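Local coordinates for protein glutamine synthetase (PDB 4BAX) that belongs to the glutamine synthetase family, pairing a smaller beta-grasp domain with a larger catalytic domain in each chain of a ten-chain assembly, at residues 113-118 and 317-322; 199-204 and 215-220; 299-304 and 309-314. One frame throughout, in Å; residues are numbered along the deposited sequence.

Interactions 1 and 2 lie in the core of the chain, their centres about 8 Å apart, and both reach the same sheet: interaction 1 ties the loop 317-322 to strand 110-121, whereas interaction 2 packs helix 190-210 against the end of its neighbour, strand 214-216. Arg201 joins the two, bonding to Gln115 and Val321. Interaction 3 also belongs to this sheet but is more peripheral, its centre about 20 Å from that of the chain. Its chemistry follows its place. Buried interaction 1 turns on one amide and backbone carbonyls, interaction 2 on a leucine over a guanidinium and a small apolar contact, and partly buried interaction 3 on strand pairing and a salt bridge.

Interaction 1 (113-118 and 317-322); sequences IEQEYT and PNANVD
Gln115 reaches from its strand to the loop 317-322 through the amide at the end of its side chain, and Ala319 receives it. From CB the chain sets off with CG anti to the backbone N (chi1 169°), a course that carries it out from the strand, where Leu197, Phe183 and Leu217 touch it. It bends at chi2, which brings the amide round toward the loop. CD comes within 3.9 Å of Ala319 O. OE1 turns to another partner, the NE of Arg201. NE2 at the tip has two hydrogens and spends both on main-chain carbonyls. One goes to Ala319 O at 3.1 Å, practically straight at 179°; it meets the oxygen in the carbonyl plane, on a lone pair, with the acceptor also in the plane of the amide. The second closes back on the next residue of the strand, NE2 to Glu116 O at 2.9 Å, and here the donor is tilted 28° from the carbonyl plane. Bonds at both ends fix the amide's rotation and tell its oxygen from its nitrogen, which suits a glutamine that must offer donor and acceptor together in a buried place.

This strand, 110-121, is a central member of the mixed sheet in the glutamine synthetase catalytic domain, with strands 180-188 and 231-236 pairing along it; the loop passes over it on the way to helix 323-341. Ala319 lies within a type I turn from Asn318 to Val321, closed by Val321 N to Asn318 O at 3.1 Å. Its methyl group points at the strand and lies beside Glu116 O, with Gln115 NE2 3.8 Å from Ala319 CB. So small a side chain lets the two backbones approach closely: the CA atoms of Glu116 and Ala319 are 5.6 Å apart.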
loop_
_atom_site.group_PDB
_atom_site.type_symbol
_atom_site.label_atom_id
_atom_site.label_comp_id
_atom_site.label_asym_id
_atom_site.label_seq_id
_atom_site.Cartn_x
_atom_site.Cartn_y
_atom_site.Cartn_z
ATOM N N ILE A 113 20.879 -41.277 -1.066
ATOM C CA ILE A 113 20.738 -40.091 -1.914
ATOM C C ILE A 113 20.627 -38.780 -1.117
ATOM O O ILE A 113 19.806 -38.646 -0.194
ATOM C CB ILE A 113 19.571 -40.255 -2.948
ATOM C CG1 ILE A 113 19.772 -41.572 -3.732
ATOM C CG2 ILE A 113 19.509 -39.074 -3.914
ATOM C CD1 ILE A 113 18.628 -41.951 -4.615
ATOM N N GLU A 114 21.489 -37.825 -1.468
ATOM C CA GLU A 114 21.485 -36.528 -0.815
ATOM C C GLU A 114 20.725 -35.574 -1.748
ATOM O O GLU A 114 21.242 -35.104 -2.767
ATOM C CB GLU A 114 22.920 -36.064 -0.602
ATOM C CG GLU A 114 23.792 -37.133 0.106
ATOM C CD GLU A 114 25.248 -36.700 0.301
ATOM O OE1 GLU A 114 25.684 -35.719 -0.353
ATOM O OE2 GLU A 114 25.955 -37.337 1.121
ATOM N N GLN A 115 19.488 -35.275 -1.368
ATOM C CA GLN A 115 18.563 -34.611 -2.263
ATOM C C GLN A 115 18.481 -33.139 -1.983
ATOM O O GLN A 115 18.045 -32.706 -0.915
ATOM C CB GLN A 115 17.172 -35.229 -2.118
ATOM C CG GLN A 115 16.066 -34.436 -2.804
ATOM C CD GLN A 115 16.017 -34.627 -4.334
ATOM O OE1 GLN A 115 15.643 -35.707 -4.852
ATOM N NE2 GLN A 115 16.365 -33.562 -5.061
ATOM N N GLU A 116 18.903 -32.366 -2.973
ATOM C CA GLU A 116 18.908 -30.928 -2.829
ATOM C C GLU A 116 17.690 -30.286 -3.498
ATOM O O GLU A 116 17.114 -30.834 -4.448
ATOM C CB GLU A 116 20.212 -30.346 -3.395
ATOM C CG GLU A 116 21.461 -30.812 -2.627
ATOM C CD GLU A 116 22.772 -30.231 -3.171
ATOM O OE1 GLU A 116 22.792 -29.771 -4.341
ATOM O OE2 GLU A 116 23.774 -30.212 -2.408
ATOM N N TYR A 117 17.315 -29.114 -2.997
ATOM C CA TYR A 117 16.218 -28.356 -3.563
ATOM C C TYR A 117 16.352 -26.906 -3.164
ATOM O O TYR A 117 16.993 -26.602 -2.155
ATOM C CB TYR A 117 14.874 -28.914 -3.105
ATOM C CG TYR A 117 14.714 -28.933 -1.590
ATOM C CD1 TYR A 117 15.273 -29.947 -0.818
ATOM C CD2 TYR A 117 14.014 -27.936 -0.932
ATOM C CE1 TYR A 117 15.133 -29.965 0.553
ATOM C CE2 TYR A 117 13.873 -27.956 0.449
ATOM C CZ TYR A 117 14.429 -28.971 1.180
ATOM O OH TYR A 117 14.273 -28.973 2.549
ATOM N N THR A 118 15.683 -26.029 -3.905
ATOM C CA THR A 118 15.722 -24.591 -3.638
ATOM C C THR A 118 14.308 -24.041 -3.487
ATOM O O THR A 118 13.435 -24.342 -4.314
ATOM C CB THR A 118 16.484 -23.838 -4.768
ATOM O OG1 THR A 118 17.689 -24.557 -5.103
ATOM C CG2 THR A 118 16.841 -22.412 -4.336
ATOM N N PRO A 317 24.698 -36.791 -10.523
ATOM C CA PRO A 317 23.247 -36.625 -10.769
ATOM C C PRO A 317 22.650 -35.284 -10.299
ATOM O O PRO A 317 22.998 -34.731 -9.240
ATOM C CB PRO A 317 22.610 -37.809 -10.011
ATOM C CG PRO A 317 23.736 -38.793 -9.792
ATOM C CD PRO A 317 24.982 -37.944 -9.642
ATOM N N ASN A 318 21.764 -34.742 -11.134
ATOM C CA ASN A 318 21.056 -33.506 -10.817
ATOM C C ASN A 318 20.017 -33.729 -9.743
ATOM O O ASN A 318 19.600 -34.864 -9.527
ATOM C CB ASN A 318 20.327 -33.010 -12.045
ATOM C CG ASN A 318 21.213 -32.245 -12.986
ATOM O OD1 ASN A 318 22.442 -32.128 -12.784
ATOM N ND2 ASN A 318 20.593 -31.700 -14.029
ATOM N N ALA A 319 19.575 -32.643 -9.104
ATOM C CA ALA A 319 18.483 -32.715 -8.131
ATOM C C ALA A 319 17.188 -33.182 -8.797
ATOM O O ALA A 319 16.300 -33.699 -8.110
ATOM C CB ALA A 319 18.274 -31.372 -7.452
ATOM N N ASN A 320 17.081 -33.006 -10.121
ATOM C CA ASN A 320 15.875 -33.430 -10.840
ATOM C C ASN A 320 15.999 -34.813 -11.489
ATOM O O ASN A 320 15.198 -35.163 -12.352
ATOM C CB ASN A 320 15.420 -32.368 -11.860
ATOM C CG ASN A 320 16.411 -32.193 -13.001
ATOM O OD1 ASN A 320 17.517 -32.748 -12.973
ATOM N ND2 ASN A 320 16.038 -31.383 -13.991
ATOM N N VAL A 321 16.996 -35.597 -11.090
ATOM C CA VAL A 321 17.117 -36.962 -11.607
ATOM C C VAL A 321 15.973 -37.845 -11.105
ATOM O O VAL A 321 15.469 -37.664 -9.999
ATOM C CB VAL A 321 18.470 -37.595 -11.213
ATOM C CG1 VAL A 321 18.546 -37.883 -9.705
ATOM C CG2 VAL A 321 18.743 -38.848 -12.057
ATOM N N ASP A 322 15.528 -38.768 -11.950
ATOM C CA ASP A 322 14.612 -39.827 -11.534
ATOM C C ASP A 322 15.444 -40.863 -10.777
ATOM O O ASP A 322 16.373 -41.451 -11.347
ATOM C CB ASP A 322 13.968 -40.472 -12.770
ATOM C CG ASP A 322 12.854 -41.474 -12.421
ATOM O OD1 ASP A 322 12.822 -41.996 -11.282
ATOM O OD2 ASP A 322 12.006 -41.742 -13.300
#

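Interaction 2 (199-204 and 215-220); sequences VARWLL and ATLDPK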
loop_
_atom_site.group_PDB
_atom_site.type_symbol
_atom_site.label_atom_id
_atom_site.label_comp_id
_atom_site.label_asym_id
_atom_site.label_seq_id
_atom_site.Cartn_x
_atom_site.Cartn_y
_atom_site.Cartn_z
ATOM N N VAL A 199 8.207 -40.228 -2.662
ATOM C CA VAL A 199 7.224 -39.890 -1.667
ATOM C C VAL A 199 7.710 -38.681 -0.859
ATOM O O VAL A 199 6.955 -37.747 -0.558
ATOM C CB VAL A 199 6.909 -41.089 -0.772
ATOM C CG1 VAL A 199 6.041 -40.647 0.388
ATOM C CG2 VAL A 199 6.219 -42.190 -1.582
ATOM N N ALA A 200 9.000 -38.694 -0.543
ATOM C CA ALA A 200 9.587 -37.586 0.177
ATOM C C ALA A 200 9.531 -36.275 -0.653
ATOM O O ALA A 200 9.290 -35.191 -0.096
ATOM C CB ALA A 200 11.027 -37.922 0.621
ATOM N N ARG A 201 9.726 -36.382 -1.973
ATOM C CA ARG A 201 9.567 -35.231 -2.866
ATOM C C ARG A 201 8.121 -34.766 -2.829
ATOM O O ARG A 201 7.823 -33.568 -2.718
ATOM C CB ARG A 201 9.947 -35.574 -4.311
ATOM C CG ARG A 201 11.446 -35.513 -4.611
ATOM C CD ARG A 201 11.810 -36.486 -5.755
ATOM N NE ARG A 201 13.206 -36.368 -6.179
ATOM C CZ ARG A 201 13.650 -36.493 -7.435
ATOM N NH1 ARG A 201 12.811 -36.758 -8.439
ATOM N NH2 ARG A 201 14.955 -36.361 -7.687
ATOM N N TRP A 202 7.216 -35.726 -2.921
ATOM C CA TRP A 202 5.815 -35.382 -2.939
ATOM C C TRP A 202 5.476 -34.672 -1.624
ATOM O O TRP A 202 4.726 -33.688 -1.620
ATOM C CB TRP A 202 4.930 -36.625 -3.168
ATOM C CG TRP A 202 3.471 -36.274 -3.261
ATOM C CD1 TRP A 202 2.782 -35.954 -4.406
ATOM C CD2 TRP A 202 2.516 -36.185 -2.181
ATOM N NE1 TRP A 202 1.463 -35.667 -4.100
ATOM C CE2 TRP A 202 1.275 -35.810 -2.747
ATOM C CE3 TRP A 202 2.592 -36.375 -0.797
ATOM C CZ2 TRP A 202 0.122 -35.640 -1.978
ATOM C CZ3 TRP A 202 1.448 -36.202 -0.044
ATOM C CH2 TRP A 202 0.229 -35.841 -0.636
ATOM N N LEU A 203 6.053 -35.145 -0.522
ATOM C CA LEU A 203 5.824 -34.536 0.782
ATOM C C LEU A 203 6.398 -33.110 0.876
ATOM O O LEU A 203 5.831 -32.252 1.580
ATOM C CB LEU A 203 6.398 -35.420 1.879
ATOM C CG LEU A 203 5.562 -36.639 2.275
ATOM C CD1 LEU A 203 6.376 -37.541 3.207
ATOM C CD2 LEU A 203 4.262 -36.229 2.951
ATOM N N LEU A 204 7.519 -32.849 0.198
ATOM C CA LEU A 204 8.105 -31.506 0.229
ATOM C C LEU A 204 7.218 -30.464 -0.461
ATOM O O LEU A 204 6.850 -29.445 0.144
ATOM C CB LEU A 204 9.507 -31.517 -0.382
ATOM C CG LEU A 204 10.169 -30.123 -0.442
ATOM C CD1 LEU A 204 10.547 -29.524 0.939
ATOM C CD2 LEU A 204 11.382 -30.161 -1.376
ATOM N N ALA A 215 9.052 -25.328 -3.976
ATOM C CA ALA A 215 10.338 -25.988 -4.017
ATOM C C ALA A 215 10.595 -26.418 -5.454
ATOM O O ALA A 215 9.661 -26.776 -6.179
ATOM C CB ALA A 215 10.348 -27.195 -3.086
ATOM N N THR A 216 11.855 -26.331 -5.871
ATOM C CA THR A 216 12.250 -26.757 -7.204
ATOM C C THR A 216 13.455 -27.673 -7.158
ATOM O O THR A 216 14.327 -27.511 -6.292
ATOM C CB THR A 216 12.489 -25.553 -8.162
ATOM O OG1 THR A 216 12.593 -26.039 -9.510
ATOM C CG2 THR A 216 13.767 -24.856 -7.819
ATOM N N LEU A 217 13.471 -28.657 -8.056
ATOM C CA LEU A 217 14.600 -29.570 -8.180
ATOM C C LEU A 217 15.395 -29.179 -9.428
ATOM O O LEU A 217 16.189 -29.973 -9.928
ATOM C CB LEU A 217 14.149 -31.029 -8.248
ATOM C CG LEU A 217 13.450 -31.580 -7.003
ATOM C CD1 LEU A 217 13.260 -33.145 -7.035
ATOM C CD2 LEU A 217 14.186 -31.130 -5.753
ATOM N N ASP A 218 15.180 -27.949 -9.905
ATOM C CA ASP A 218 15.956 -27.395 -11.017
ATOM C C ASP A 218 17.427 -27.383 -10.600
ATOM O O ASP A 218 17.763 -26.937 -9.510
ATOM C CB ASP A 218 15.470 -25.975 -11.397
ATOM C CG ASP A 218 14.169 -25.985 -12.240
ATOM O OD1 ASP A 218 13.723 -27.080 -12.650
ATOM O OD2 ASP A 218 13.582 -24.899 -12.492
ATOM N N PRO A 219 18.306 -27.895 -11.468
ATOM C CA PRO A 219 19.744 -28.073 -11.207
ATOM C C PRO A 219 20.517 -26.773 -11.069
ATOM O O PRO A 219 21.494 -26.733 -10.325
ATOM C CB PRO A 219 20.235 -28.863 -12.431
ATOM C CG PRO A 219 19.231 -28.603 -13.482
ATOM C CD PRO A 219 17.910 -28.391 -12.797
ATOM N N LYS A 220 20.094 -25.741 -11.790
ATOM C CA LYS A 220 20.710 -24.426 -11.697
ATOM C C LYS A 220 19.644 -23.316 -11.654
ATOM O O LYS A 220 19.466 -22.581 -12.623
ATOM C CB LYS A 220 21.661 -24.217 -12.893
ATOM C CG LYS A 220 22.629 -23.030 -12.796
ATOM C CD LYS A 220 23.826 -23.356 -11.911
ATOM C CE LYS A 220 24.906 -22.270 -12.001
ATOM N NZ LYS A 220 25.809 -22.241 -10.805
#
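The guanidinium of Arg201 is gripped from several directions: NH2 donates to Val321 O, NE donates to Gln115 OE1, Trp198 makes a cation-pi contact, and Leu217 lies over one face of the group. Charged but buried, the arginine thus has polar partners for its nitrogens and an apolar residue against its flat side. Leu217 CD1 sits 3.3 Å above the guanidinium plane and over its centre, so this single methyl meets most of the group, coming to 3.4 Å from Arg201 CZ. The same methyl also touches the aliphatic part, Arg201 CG being 3.8 Å from Leu217 CD1. The arginine gets there by length: chi1 of -82° places CG on the far side from the carbonyl carbon, and the chain then runs extended from CG to NE, away from its helix and past the leucine, whose side chain it crosses obliquely. No hydrogen bond joins the two segments.

One helical turn further on, the contact becomes purely apolar. Leu204 points at the strand end, and its CD2 lies 3.6 Å from Ala215 CB, with Leu204 CG only slightly farther from that methyl at 3.9 Å. A branched leucine on the helix can span the gap, while a small alanine opposite allows the approach, the CA atoms of Leu204 and Ala215 being 7.3 Å apart. The strand ends at Thr216, which opens an ST turn: its OG1 accepts from Asp218 N at 3.2 Å; Thr216 points away from the helix, between two residues that face it.

Helix 190-210 therefore packs against the end of strand 214-216, to which a short connection leads. That strand runs antiparallel to strand 110-121, whose Tyr117 touches both Leu204 and Leu217, and helix 152-164 meets Leu204 through His158.

Interaction 3 (299-304 and 309-314); sequences RIPWQV and KGYIED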
loop_
_atom_site.group_PDB
_atom_site.type_symbol
_atom_site.label_atom_id
_atom_site.label_comp_id
_atom_site.label_asym_id
_atom_site.label_seq_id
_atom_site.Cartn_x
_atom_site.Cartn_y
_atom_site.Cartn_z
ATOM N N ARG A 299 33.513 -39.448 -6.165
ATOM C CA ARG A 299 34.447 -39.294 -5.068
ATOM C C ARG A 299 34.517 -40.549 -4.176
ATOM O O ARG A 299 33.492 -41.183 -3.880
ATOM C CB ARG A 299 34.090 -38.066 -4.222
ATOM C CG ARG A 299 34.893 -37.989 -2.929
ATOM C CD ARG A 299 34.647 -36.726 -2.146
ATOM N NE ARG A 299 33.417 -36.799 -1.369
ATOM C CZ ARG A 299 33.179 -36.049 -0.295
ATOM N NH1 ARG A 299 34.105 -35.191 0.131
ATOM N NH2 ARG A 299 32.029 -36.163 0.366
ATOM N N ILE A 300 35.741 -40.901 -3.785
ATOM C CA ILE A 300 35.985 -41.896 -2.749
ATOM C C ILE A 300 36.333 -41.184 -1.457
ATOM O O ILE A 300 37.421 -40.611 -1.327
ATOM C CB ILE A 300 37.165 -42.823 -3.118
ATOM C CG1 ILE A 300 36.821 -43.664 -4.352
ATOM C CG2 ILE A 300 37.539 -43.711 -1.935
ATOM C CD1 ILE A 300 38.019 -44.057 -5.163
ATOM N N PRO A 301 35.440 -41.287 -0.464
ATOM C CA PRO A 301 35.617 -40.583 0.807
ATOM C C PRO A 301 36.892 -41.047 1.495
ATOM O O PRO A 301 37.321 -42.189 1.309
ATOM C CB PRO A 301 34.382 -41.004 1.613
ATOM C CG PRO A 301 33.383 -41.431 0.592
ATOM C CD PRO A 301 34.204 -42.087 -0.477
ATOM N N TRP A 302 37.504 -40.159 2.261
ATOM C CA TRP A 302 38.781 -40.457 2.894
ATOM C C TRP A 302 38.663 -41.648 3.878
ATOM O O TRP A 302 39.617 -42.418 4.027
ATOM C CB TRP A 302 39.357 -39.206 3.579
ATOM C CG TRP A 302 38.535 -38.700 4.718
ATOM C CD1 TRP A 302 37.494 -37.812 4.650
ATOM C CD2 TRP A 302 38.700 -39.022 6.106
ATOM N NE1 TRP A 302 36.985 -37.584 5.907
ATOM C CE2 TRP A 302 37.708 -38.307 6.821
ATOM C CE3 TRP A 302 39.581 -39.848 6.817
ATOM C CZ2 TRP A 302 37.576 -38.397 8.211
ATOM C CZ3 TRP A 302 39.451 -39.933 8.200
ATOM C CH2 TRP A 302 38.456 -39.208 8.882
ATOM N N GLN A 303 37.502 -41.796 4.534
ATOM C CA GLN A 303 37.284 -42.908 5.466
ATOM C C GLN A 303 37.304 -44.222 4.720
ATOM O O GLN A 303 37.769 -45.230 5.247
ATOM C CB GLN A 303 35.935 -42.791 6.182
ATOM C CG GLN A 303 35.680 -41.514 6.950
ATOM C CD GLN A 303 34.868 -40.509 6.158
ATOM O OE1 GLN A 303 34.936 -40.466 4.925
ATOM N NE2 GLN A 303 34.100 -39.686 6.867
ATOM N N VAL A 304 36.734 -44.228 3.525
ATOM C CA VAL A 304 36.684 -45.448 2.740
ATOM C C VAL A 304 38.101 -45.855 2.346
ATOM O O VAL A 304 38.459 -47.037 2.420
ATOM C CB VAL A 304 35.795 -45.277 1.483
ATOM C CG1 VAL A 304 35.917 -46.497 0.541
ATOM C CG2 VAL A 304 34.351 -45.076 1.895
ATOM N N LYS A 309 37.568 -50.133 2.766
ATOM C CA LYS A 309 36.240 -50.655 2.442
ATOM C C LYS A 309 35.218 -49.527 2.628
ATOM O O LYS A 309 35.532 -48.491 3.223
ATOM C CB LYS A 309 35.903 -51.844 3.348
ATOM C CG LYS A 309 35.872 -51.518 4.819
ATOM C CD LYS A 309 35.747 -52.789 5.654
ATOM C CE LYS A 309 35.746 -52.465 7.151
ATOM N NZ LYS A 309 35.800 -53.696 8.001
ATOM N N GLY A 310 34.019 -49.697 2.080
ATOM C CA GLY A 310 33.048 -48.617 2.103
ATOM C C GLY A 310 32.125 -48.537 0.901
ATOM O O GLY A 310 31.521 -49.535 0.488
ATOM N N TYR A 311 31.965 -47.317 0.388
ATOM C CA TYR A 311 31.071 -47.012 -0.739
ATOM C C TYR A 311 31.755 -45.985 -1.616
ATOM O O TYR A 311 32.816 -45.466 -1.265
ATOM C CB TYR A 311 29.744 -46.434 -0.220
ATOM C CG TYR A 311 29.931 -45.160 0.587
ATOM C CD1 TYR A 311 30.371 -45.221 1.913
ATOM C CD2 TYR A 311 29.756 -43.897 0.020
ATOM C CE1 TYR A 311 30.580 -44.065 2.669
ATOM C CE2 TYR A 311 29.959 -42.724 0.782
ATOM C CZ TYR A 311 30.378 -42.818 2.109
ATOM O OH TYR A 311 30.595 -41.695 2.904
ATOM N N ILE A 312 31.113 -45.636 -2.724
ATOM C CA ILE A 312 31.593 -44.529 -3.537
ATOM C C ILE A 312 30.463 -43.521 -3.686
ATOM O O ILE A 312 29.283 -43.875 -3.573
ATOM C CB ILE A 312 32.105 -44.980 -4.936
ATOM C CG1 ILE A 312 30.983 -45.620 -5.751
ATOM C CG2 ILE A 312 33.294 -45.926 -4.809
ATOM C CD1 ILE A 312 31.416 -46.061 -7.148
ATOM N N GLU A 313 30.828 -42.279 -3.984
ATOM C CA GLU A 313 29.864 -41.204 -4.110
ATOM C C GLU A 313 29.890 -40.678 -5.531
ATOM O O GLU A 313 30.913 -40.196 -6.015
ATOM C CB GLU A 313 30.207 -40.086 -3.124
ATOM C CG GLU A 313 29.393 -38.818 -3.332
ATOM C CD GLU A 313 29.896 -37.662 -2.475
ATOM O OE1 GLU A 313 30.921 -37.044 -2.850
ATOM O OE2 GLU A 313 29.248 -37.353 -1.448
ATOM N N ASP A 314 28.749 -40.786 -6.198
ATOM C CA ASP A 314 28.597 -40.238 -7.528
ATOM C C ASP A 314 28.035 -38.831 -7.414
ATOM O O ASP A 314 26.879 -38.652 -6.997
ATOM C CB ASP A 314 27.656 -41.120 -8.353
ATOM C CG ASP A 314 27.672 -40.769 -9.838
ATOM O OD1 ASP A 314 28.110 -39.648 -10.173
ATOM O OD2 ASP A 314 27.240 -41.600 -10.678
#
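Arg299 and Glu313 pair across two short antiparallel strands, 298-300 and 312-314, which are linked by helix 302-307 and lie toward one end of the mixed sheet, between strand 231-236, which pairs with 312-314, and strand 289-291, which pairs with 298-300. As a hydrogen-bonded pair, the two residues exchange Arg299 N to Glu313 O at 2.7 Å and Glu313 N to Arg299 O at 2.9 Å. Where the helix has begun, a weak bond from Lys309 N to Val304 O and a CA-H...O contact from Val304 CA to Lys309 O take over.

The ionic contact repeats the same pair through side chains that leave the same face of the sheet. Arg299 bends at chi3, 80°, which turns NE toward the glutamate, and NE meets Glu313 OE1 at 2.9 Å in a salt bridge whose hydrogen bond is weak. The guanidinium and carboxylate planes are only 11° apart, although the two chains cross at a slant. Glu313 OE1 also forms a salt bridge with Arg315, so one carboxylate oxygen serves two arginines.

Apolar contacts join the two strands and, farther along, the start of helix 302-307 to Tyr311. Ile300 CG1 lies 4.2 Å from Ile312 CG2; both isoleucines also face helix 244-253, where beta-branched residues suit a buried strand surface. Pro301 and Val304 approach the Tyr311 ring obliquely and from the same side: its CZ is 3.6 Å from Pro301 CG, at the entry to the helix, and farther along the ring CE1 is 4.0 Å from Val304 CG2.

The chain before Tyr311 comes close to Val304, and Gly310 suits that place because it has no CB to jam against the carbonyl oxygen of Lys309; its CA rests 3.8 Å from Val304 CG2.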